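Local coordinates for prolyl oligopeptidase (Novosphingobium capsulatum, PDB 1YR2), which probably cleaves oligopeptides as a serine-type endopeptidase, hydrolysing the bond after proline and, much less readily, after alanine, at residues R101-L105 with L452-P456. Numbering follows the deposited sequence.
Sequences RMKAL and LTFDP
The Arg101 guanidinium meets Thr453 edge-on: OG1 lies almost in its plane, between NH1 and NH2, while Leu105 CD1 sits 4.3 Å above one face, displaced toward the rim. Both terminal nitrogens donate to that single oxygen. The straighter bond runs from Arg101 NH2 to Thr453 OG1, at 3.0 Å and 157°. Arg101 NH1 reaches Thr453 OG1 at 3.2 Å, more bent at 142°. Phe454 CB also borders this edge. The fork and the salt bridge from Arg101 NE to Asp515 OD2 illustrate how two partners together hold a guanidinium's orientation; the carboxylate probably balances the positive charge, which the neutral hydroxyl cannot do. With CG anti to the backbone N (chi1 -168°), the arginine chain sets off toward the loop, kinked at chi2. Leu105 CD2 rests 3.6 Å from Phe454 CD1, the two side chains crossing at about a right angle. Thr453 CG2 approaches Ala104 O at 3.5 Å. The loop covalently links propeller strand 443-446 to strand 459-467 of the alpha/beta-hydrolase sheet, and helices 95-105 and 508-514 pack against it at this domain junction, near the protein surface. Met511 touches Leu105 and Phe454, and Pro431 of strand 430-431 adjoins Phe454 from the propeller.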
loop_
_atom_site.group_PDB
_atom_site.type_symbol
_atom_site.label_atom_id
_atom_site.label_comp_id
_atom_site.label_asym_id
_atom_site.label_seq_id
_atom_site.Cartn_x
_atom_site.Cartn_y
_atom_site.Cartn_z
ATOM N N ARG A 101 -12.409 -13.715 15.319
ATOM C CA ARG A 101 -11.121 -13.895 14.671
ATOM C C ARG A 101 -10.533 -12.537 14.275
ATOM O O ARG A 101 -9.349 -12.272 14.547
ATOM C CB ARG A 101 -11.210 -14.798 13.445
ATOM C CG ARG A 101 -9.851 -15.229 12.913
ATOM C CD ARG A 101 -9.170 -16.188 13.846
ATOM N NE ARG A 101 -7.745 -16.307 13.631
ATOM C CZ ARG A 101 -6.810 -15.588 14.268
ATOM N NH1 ARG A 101 -7.120 -14.545 15.061
ATOM N NH2 ARG A 101 -5.547 -15.832 14.010
ATOM N N MET A 102 -11.335 -11.685 13.643
ATOM C CA MET A 102 -10.829 -10.421 13.130
ATOM C C MET A 102 -10.364 -9.505 14.260
ATOM O O MET A 102 -9.290 -8.953 14.170
ATOM C CB MET A 102 -11.823 -9.663 12.291
ATOM C CG MET A 102 -11.145 -8.446 11.648
ATOM S SD MET A 102 -12.040 -7.867 10.321
ATOM C CE MET A 102 -10.941 -6.342 9.818
ATOM N N LYS A 103 -11.159 -9.389 15.316
ATOM C CA LYS A 103 -10.770 -8.598 16.466
ATOM C C LYS A 103 -9.374 -9.063 16.955
ATOM O O LYS A 103 -8.536 -8.257 17.298
ATOM C CB LYS A 103 -11.796 -8.751 17.594
ATOM C CG LYS A 103 -13.078 -7.906 17.455
ATOM C CD LYS A 103 -13.928 -7.922 18.777
ATOM C CE LYS A 103 -15.317 -7.299 18.573
ATOM N NZ LYS A 103 -16.343 -7.809 19.574
ATOM N N ALA A 104 -9.134 -10.361 16.993
ATOM C CA ALA A 104 -7.906 -10.873 17.579
ATOM C C ALA A 104 -6.674 -10.611 16.675
ATOM O O ALA A 104 -5.554 -10.614 17.179
ATOM C CB ALA A 104 -8.032 -12.326 17.874
ATOM N N LEU A 105 -6.926 -10.326 15.395
ATOM C CA LEU A 105 -5.878 -10.096 14.374
ATOM C C LEU A 105 -5.390 -8.648 14.253
ATOM O O LEU A 105 -4.346 -8.406 13.613
ATOM C CB LEU A 105 -6.391 -10.517 13.000
ATOM C CG LEU A 105 -6.561 -12.006 12.738
ATOM C CD1 LEU A 105 -7.242 -12.249 11.430
ATOM C CD2 LEU A 105 -5.235 -12.661 12.710
ATOM N N LEU A 452 2.129 -13.035 17.184
ATOM C CA LEU A 452 0.869 -12.933 16.430
ATOM C C LEU A 452 -0.047 -14.052 16.916
ATOM O O LEU A 452 0.386 -14.974 17.594
ATOM C CB LEU A 452 1.120 -13.135 14.939
ATOM C CG LEU A 452 2.061 -12.122 14.255
ATOM C CD1 LEU A 452 2.172 -12.424 12.820
ATOM C CD2 LEU A 452 1.498 -10.738 14.464
ATOM N N THR A 453 -1.313 -13.989 16.548
ATOM C CA THR A 453 -2.242 -15.060 16.904
ATOM C C THR A 453 -2.226 -16.245 15.926
ATOM O O THR A 453 -3.011 -17.189 16.077
ATOM C CB THR A 453 -3.659 -14.540 17.011
ATOM O OG1 THR A 453 -4.036 -13.961 15.766
ATOM C CG2 THR A 453 -3.758 -13.421 18.080
ATOM N N PHE A 454 -1.372 -16.187 14.917
ATOM C CA PHE A 454 -1.209 -17.275 13.967
ATOM C C PHE A 454 0.249 -17.386 13.621
ATOM O O PHE A 454 1.036 -16.480 13.913
ATOM C CB PHE A 454 -2.077 -17.020 12.716
ATOM C CG PHE A 454 -1.698 -15.759 11.955
ATOM C CD1 PHE A 454 -2.232 -14.526 12.279
ATOM C CD2 PHE A 454 -0.803 -15.828 10.934
ATOM C CE1 PHE A 454 -1.845 -13.381 11.594
ATOM C CE2 PHE A 454 -0.431 -14.678 10.232
ATOM C CZ PHE A 454 -0.934 -13.472 10.559
ATOM N N ASP A 455 0.614 -18.467 12.943
ATOM C CA ASP A 455 1.967 -18.650 12.430
ATOM C C ASP A 455 1.984 -18.473 10.926
ATOM O O ASP A 455 1.394 -19.295 10.239
ATOM C CB ASP A 455 2.421 -20.075 12.756
ATOM C CG ASP A 455 3.869 -20.356 12.366
ATOM O OD1 ASP A 455 4.531 -19.538 11.665
ATOM O OD2 ASP A 455 4.436 -21.399 12.750
ATOM N N PRO A 456 2.648 -17.451 10.404
ATOM C CA PRO A 456 2.746 -17.272 8.945
ATOM C C PRO A 456 3.164 -18.515 8.132
ATOM O O PRO A 456 2.633 -18.690 7.032
ATOM C CB PRO A 456 3.758 -16.125 8.784
ATOM C CG PRO A 456 3.536 -15.328 10.030
ATOM C CD PRO A 456 3.322 -16.369 11.139
#